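Local structure of aspartokinase (Synechocystis, 3L76) at residues A[303-315]-A[474-486]. The protein binds lysine and threonine on its ACT domains and probably phosphorylates the beta-carboxyl group of L-aspartate with ATP, a first step toward both. Numbering follows the deposited sequence.
Sequences IQSIHDGNSNDIA and DMIIQSQRCRINQ. With THR (threonine), chain C; THR (threonine), chain D; LYS (lysine), chain F; SO4 (sulfate ion), chain G.
Arg483 reaches over to Asp308 and Asp313 and bridges two ACT-domain segments, 303-315 and 474-486. Asp313 meets the other segment from CB to its tip. Its CB lies 4.1 Å from Gln480 CG. With CG anti to the carbonyl carbon (chi1 -51°), the carboxylate lies beside Gln480 and Asp313 OD2 comes to 3.6 Å from Gln480 CB. OD2 also takes protons from two waters, one bound to Arg481 O, the other to Gln480 N. OD1 forms a salt bridge to Arg483 NH1 at 3.6 Å, and a water held by both atoms spans the same gap. OD1 also accepts from Arg277 N. Asp308 stacks on one guanidinium face, the planes 12° apart. Its OD2 sits 3.4 Å from Arg483 NH2, well out of plane, so this bridge rests on charge alone. Deeper in, Ile303 CG2 packs on Ile477 CG2 at 3.6 Å. Beside this apolar pair, the amides of Gln304 and Gln478 each bind a separate threonine. A leucine in place of Arg483 would probably leave Asp308 and Asp313 without their shared positive partner. No direct hydrogen bond joins the segments. Their polar side is held by charge and water, and the seam probably joins the surroundings of two threonine sites.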
loop_
_atom_site.group_PDB
_atom_site.type_symbol
_atom_site.label_atom_id
_atom_site.label_comp_id
_atom_site.label_asym_id
_atom_site.label_seq_id
_atom_site.Cartn_x
_atom_site.Cartn_y
_atom_site.Cartn_z
ATOM N N ILE A 303 -27.511 -12.823 41.648
ATOM C CA ILE A 303 -28.405 -12.672 40.510
ATOM C C ILE A 303 -29.754 -12.063 40.917
ATOM O O ILE A 303 -30.474 -12.586 41.769
ATOM C CB ILE A 303 -28.621 -14.029 39.798
ATOM C CG1 ILE A 303 -27.272 -14.697 39.505
ATOM C CG2 ILE A 303 -29.461 -13.864 38.528
ATOM C CD1 ILE A 303 -27.383 -16.000 38.731
ATOM N N GLN A 304 -30.081 -10.932 40.324
ATOM C CA GLN A 304 -31.396 -10.355 40.508
ATOM C C GLN A 304 -31.947 -9.863 39.182
ATOM O O GLN A 304 -31.482 -8.860 38.637
ATOM C CB GLN A 304 -31.348 -9.217 41.512
ATOM C CG GLN A 304 -32.715 -8.573 41.753
ATOM C CD GLN A 304 -32.619 -7.347 42.630
ATOM O OE1 GLN A 304 -32.160 -7.410 43.790
ATOM N NE2 GLN A 304 -33.033 -6.214 42.083
ATOM N N SER A 305 -32.944 -10.575 38.666
ATOM C CA SER A 305 -33.558 -10.215 37.390
ATOM C C SER A 305 -34.611 -9.124 37.590
ATOM O O SER A 305 -34.586 -8.398 38.587
ATOM C CB SER A 305 -34.137 -11.451 36.693
ATOM O OG SER A 305 -34.754 -11.124 35.455
ATOM N N ILE A 306 -35.516 -9.001 36.630
ATOM C CA ILE A 306 -36.522 -7.948 36.651
ATOM C C ILE A 306 -37.565 -8.144 37.767
ATOM O O ILE A 306 -37.875 -9.279 38.154
ATOM C CB ILE A 306 -37.207 -7.823 35.268
ATOM C CG1 ILE A 306 -38.048 -6.551 35.213
ATOM C CG2 ILE A 306 -38.045 -9.050 34.954
ATOM C CD1 ILE A 306 -38.697 -6.312 33.899
ATOM N N HIS A 307 -38.089 -7.034 38.281
ATOM C CA HIS A 307 -39.109 -7.066 39.335
ATOM C C HIS A 307 -40.344 -7.852 38.903
ATOM O O HIS A 307 -40.624 -8.012 37.713
ATOM C CB HIS A 307 -39.535 -5.648 39.704
ATOM C CG HIS A 307 -40.315 -4.974 38.623
ATOM N ND1 HIS A 307 -41.690 -4.954 38.600
ATOM C CD2 HIS A 307 -39.909 -4.344 37.496
ATOM C CE1 HIS A 307 -42.099 -4.311 37.520
ATOM N NE2 HIS A 307 -41.039 -3.942 36.829
ATOM N N ASP A 308 -41.058 -8.372 39.886
ATOM C CA ASP A 308 -42.349 -8.988 39.663
ATOM C C ASP A 308 -43.350 -8.229 40.540
ATOM O O ASP A 308 -43.318 -8.349 41.770
ATOM C CB ASP A 308 -42.304 -10.480 40.004
ATOM C CG ASP A 308 -43.665 -11.159 39.868
ATOM O OD1 ASP A 308 -44.686 -10.457 39.672
ATOM O OD2 ASP A 308 -43.715 -12.402 39.958
ATOM N N GLY A 309 -44.211 -7.436 39.900
ATOM C CA GLY A 309 -45.077 -6.503 40.600
ATOM C C GLY A 309 -44.254 -5.534 41.429
ATOM O O GLY A 309 -43.287 -4.949 40.937
ATOM N N ASN A 310 -44.612 -5.379 42.696
ATOM C CA ASN A 310 -43.899 -4.435 43.548
ATOM C C ASN A 310 -42.793 -5.092 44.370
ATOM O O ASN A 310 -42.372 -4.587 45.411
ATOM C CB ASN A 310 -44.887 -3.696 44.441
ATOM C CG ASN A 310 -46.013 -3.079 43.647
ATOM O OD1 ASN A 310 -45.779 -2.167 42.856
ATOM N ND2 ASN A 310 -47.244 -3.595 43.828
ATOM N N SER A 311 -42.308 -6.227 43.894
ATOM C CA SER A 311 -41.256 -6.911 44.626
ATOM C C SER A 311 -40.243 -7.612 43.706
ATOM O O SER A 311 -40.372 -7.582 42.488
ATOM C CB SER A 311 -41.880 -7.882 45.631
ATOM O OG SER A 311 -42.791 -8.744 44.993
ATOM N N ASN A 312 -39.224 -8.223 44.291
ATOM C CA ASN A 312 -38.249 -8.973 43.500
ATOM C C ASN A 312 -37.689 -10.155 44.280
ATOM O O ASN A 312 -37.932 -10.271 45.473
ATOM C CB ASN A 312 -37.101 -8.060 43.057
ATOM C CG ASN A 312 -36.495 -8.480 41.733
ATOM O OD1 ASN A 312 -36.594 -9.632 41.325
ATOM N ND2 ASN A 312 -35.867 -7.535 41.052
ATOM N N ASP A 313 -36.939 -11.028 43.606
ATOM C CA ASP A 313 -36.170 -12.063 44.296
ATOM C C ASP A 313 -34.685 -11.667 44.327
ATOM O O ASP A 313 -34.214 -10.871 43.512
ATOM C CB ASP A 313 -36.338 -13.409 43.623
ATOM C CG ASP A 313 -37.790 -13.785 43.393
ATOM O OD1 ASP A 313 -38.660 -13.506 44.254
ATOM O OD2 ASP A 313 -38.053 -14.389 42.334
ATOM N N ILE A 314 -33.953 -12.201 45.289
ATOM C CA ILE A 314 -32.510 -12.061 45.308
ATOM C C ILE A 314 -31.855 -13.436 45.486
ATOM O O ILE A 314 -32.161 -14.160 46.434
ATOM C CB ILE A 314 -32.043 -11.114 46.391
ATOM C CG1 ILE A 314 -32.678 -9.735 46.192
ATOM C CG2 ILE A 314 -30.525 -11.023 46.379
ATOM C CD1 ILE A 314 -32.266 -8.694 47.220
ATOM N N ALA A 315 -30.977 -13.805 44.559
ATOM C CA ALA A 315 -30.325 -15.103 44.625
ATOM C C ALA A 315 -28.836 -14.919 44.711
ATOM O O ALA A 315 -28.292 -13.983 44.149
ATOM C CB ALA A 315 -30.693 -15.968 43.440
ATOM N N ASP A 474 -25.699 -7.122 25.561
ATOM C CA ASP A 474 -24.737 -6.688 26.572
ATOM C C ASP A 474 -24.865 -7.436 27.896
ATOM O O ASP A 474 -23.863 -7.719 28.550
ATOM C CB ASP A 474 -24.873 -5.190 26.828
ATOM C CG ASP A 474 -23.921 -4.688 27.906
ATOM O OD1 ASP A 474 -22.694 -4.859 27.759
ATOM O OD2 ASP A 474 -24.399 -4.104 28.897
ATOM N N MET A 475 -26.105 -7.725 28.293
ATOM C CA MET A 475 -26.383 -8.377 29.566
ATOM C C MET A 475 -27.537 -9.349 29.450
ATOM O O MET A 475 -28.491 -9.102 28.730
ATOM C CB MET A 475 -26.678 -7.347 30.653
ATOM C CG MET A 475 -25.520 -6.385 30.912
ATOM S SD MET A 475 -24.217 -7.079 31.959
ATOM C CE MET A 475 -25.059 -6.926 33.540
ATOM N N ILE A 476 -27.425 -10.472 30.148
ATOM C CA ILE A 476 -28.530 -11.410 30.277
ATOM C C ILE A 476 -28.622 -11.863 31.725
ATOM O O ILE A 476 -27.634 -12.327 32.299
ATOM C CB ILE A 476 -28.347 -12.641 29.406
ATOM C CG1 ILE A 476 -27.964 -12.233 27.986
ATOM C CG2 ILE A 476 -29.625 -13.509 29.438
ATOM C CD1 ILE A 476 -27.664 -13.393 27.083
ATOM N N ILE A 477 -29.805 -11.707 32.310
ATOM C CA ILE A 477 -30.045 -12.103 33.692
ATOM C C ILE A 477 -31.291 -12.963 33.808
ATOM O O ILE A 477 -32.362 -12.628 33.302
ATOM C CB ILE A 477 -30.215 -10.899 34.592
ATOM C CG1 ILE A 477 -29.131 -9.854 34.287
ATOM C CG2 ILE A 477 -30.161 -11.327 36.024
ATOM C CD1 ILE A 477 -29.228 -8.590 35.147
ATOM N N GLN A 478 -31.135 -14.098 34.465
ATOM C CA GLN A 478 -32.235 -15.023 34.642
ATOM C C GLN A 478 -32.106 -15.640 36.025
ATOM O O GLN A 478 -31.035 -16.130 36.397
ATOM C CB GLN A 478 -32.232 -16.089 33.540
ATOM C CG GLN A 478 -33.271 -17.178 33.729
ATOM C CD GLN A 478 -33.145 -18.273 32.695
ATOM O OE1 GLN A 478 -33.224 -18.020 31.495
ATOM N NE2 GLN A 478 -32.954 -19.505 33.158
ATOM N N SER A 479 -33.186 -15.589 36.800
ATOM C CA SER A 479 -33.122 -16.029 38.190
ATOM C C SER A 479 -34.142 -17.121 38.517
ATOM O O SER A 479 -34.055 -18.240 38.008
ATOM C CB SER A 479 -33.248 -14.836 39.136
ATOM O OG SER A 479 -32.893 -15.206 40.450
ATOM N N GLN A 480 -35.122 -16.804 39.351
ATOM C CA GLN A 480 -36.028 -17.845 39.845
ATOM C C GLN A 480 -37.146 -18.224 38.874
ATOM O O GLN A 480 -37.405 -17.536 37.883
ATOM C CB GLN A 480 -36.609 -17.434 41.200
ATOM C CG GLN A 480 -35.521 -17.158 42.266
ATOM C CD GLN A 480 -34.479 -18.267 42.281
ATOM O OE1 GLN A 480 -34.730 -19.367 42.773
ATOM N NE2 GLN A 480 -33.310 -17.987 41.727
ATOM N N ARG A 481 -37.803 -19.340 39.156
ATOM C CA ARG A 481 -39.088 -19.621 38.525
ATOM C C ARG A 481 -40.138 -18.582 38.937
ATOM O O ARG A 481 -40.164 -18.120 40.081
ATOM C CB ARG A 481 -39.564 -21.018 38.870
ATOM C CG ARG A 481 -38.719 -22.078 38.207
ATOM C CD ARG A 481 -39.230 -23.475 38.467
ATOM N NE ARG A 481 -38.789 -24.406 37.433
ATOM C CZ ARG A 481 -39.108 -25.696 37.400
ATOM N NH1 ARG A 481 -39.876 -26.220 38.349
ATOM N NH2 ARG A 481 -38.662 -26.468 36.414
ATOM N N CYS A 482 -40.969 -18.193 37.980
ATOM C CA CYS A 482 -42.073 -17.259 38.218
ATOM C C CYS A 482 -43.085 -17.840 39.218
ATOM O O CYS A 482 -43.438 -19.023 39.138
ATOM C CB CYS A 482 -42.820 -16.993 36.907
ATOM S SG CYS A 482 -41.819 -16.433 35.572
ATOM N N ARG A 483 -43.569 -17.024 40.151
ATOM C CA ARG A 483 -44.686 -17.484 40.989
ATOM C C ARG A 483 -46.015 -17.490 40.206
ATOM O O ARG A 483 -46.546 -16.440 39.812
ATOM C CB ARG A 483 -44.814 -16.648 42.259
ATOM C CG ARG A 483 -43.494 -16.191 42.814
ATOM C CD ARG A 483 -43.699 -15.340 44.037
ATOM N NE ARG A 483 -44.230 -14.004 43.751
ATOM C CZ ARG A 483 -43.470 -12.936 43.504
ATOM N NH1 ARG A 483 -42.140 -13.054 43.471
ATOM N NH2 ARG A 483 -44.036 -11.745 43.286
ATOM N N ILE A 484 -46.542 -18.697 39.999
ATOM C CA ILE A 484 -47.799 -18.923 39.274
ATOM C C ILE A 484 -48.579 -20.099 39.894
ATOM O O ILE A 484 -47.978 -21.085 40.326
ATOM C CB ILE A 484 -47.579 -19.178 37.741
ATOM C CG1 ILE A 484 -46.930 -20.539 37.478
ATOM C CG2 ILE A 484 -46.755 -18.071 37.104
ATOM C CD1 ILE A 484 -47.003 -20.961 36.023
ATOM N N ASN A 485 -49.909 -19.985 39.947
ATOM C CA ASN A 485 -50.763 -21.013 40.556
ATOM C C ASN A 485 -50.487 -22.379 39.944
ATOM O O ASN A 485 -49.588 -23.093 40.384
ATOM C CB ASN A 485 -52.253 -20.646 40.413
ATOM C CG ASN A 485 -53.177 -21.518 41.282
ATOM O OD1 ASN A 485 -53.614 -22.594 40.862
ATOM N ND2 ASN A 485 -53.491 -21.039 42.486
ATOM N N GLN A 486 -51.260 -22.737 38.924
ATOM C CA GLN A 486 -51.034 -23.978 38.195
ATOM C C GLN A 486 -50.305 -23.683 36.890
ATOM O O GLN A 486 -50.105 -22.524 36.526
ATOM C CB GLN A 486 -52.359 -24.680 37.918
HETATM N N THR C . -34.634 -2.862 44.848
HETATM C CA THR C . -34.018 -3.446 46.047
HETATM C C THR C . -32.854 -2.604 46.560
HETATM O O THR C . -32.490 -1.591 45.938
HETATM C CB THR C . -33.560 -4.899 45.814
HETATM O OG1 THR C . -32.559 -4.936 44.782
HETATM C CG2 THR C . -34.746 -5.748 45.377
HETATM O OXT THR C . -32.290 -2.912 47.617
HETATM N N THR D . -34.694 -23.008 31.077
HETATM C CA THR D . -34.739 -22.345 29.776
HETATM C C THR D . -33.652 -22.908 28.876
HETATM O O THR D . -32.789 -23.677 29.339
HETATM C CB THR D . -34.546 -20.826 29.884
HETATM O OG1 THR D . -33.263 -20.548 30.471
HETATM C CG2 THR D . -35.670 -20.191 30.725
HETATM O OXT THR D . -33.639 -22.600 27.676
HETATM N N LYS F . -22.262 -9.514 23.179
HETATM C CA LYS F . -22.462 -10.962 23.326
HETATM C C LYS F . -23.621 -11.505 22.500
HETATM O O LYS F . -24.504 -10.721 22.078
HETATM C CB LYS F . -22.639 -11.338 24.807
HETATM C CG LYS F . -21.399 -11.078 25.659
HETATM C CD LYS F . -21.702 -11.043 27.149
HETATM C CE LYS F . -22.173 -9.668 27.581
HETATM N NZ LYS F . -21.269 -9.044 28.593
HETATM O OXT LYS F . -23.666 -12.737 22.254
HETATM S S SO4 G . -46.224 -8.433 44.943
HETATM O O1 SO4 G . -45.880 -8.974 43.663
HETATM O O2 SO4 G . -45.209 -8.426 45.973
HETATM O O3 SO4 G . -46.549 -7.050 44.675
HETATM O O4 SO4 G . -47.248 -9.275 45.481
HETATM O O HOH W 1 -35.507 -14.050 35.809
HETATM O O HOH W 2 -40.120 -15.067 40.550
HETATM O O HOH W 3 -36.340 -14.175 40.131
HETATM O O HOH W 4 -40.696 -15.258 43.924
#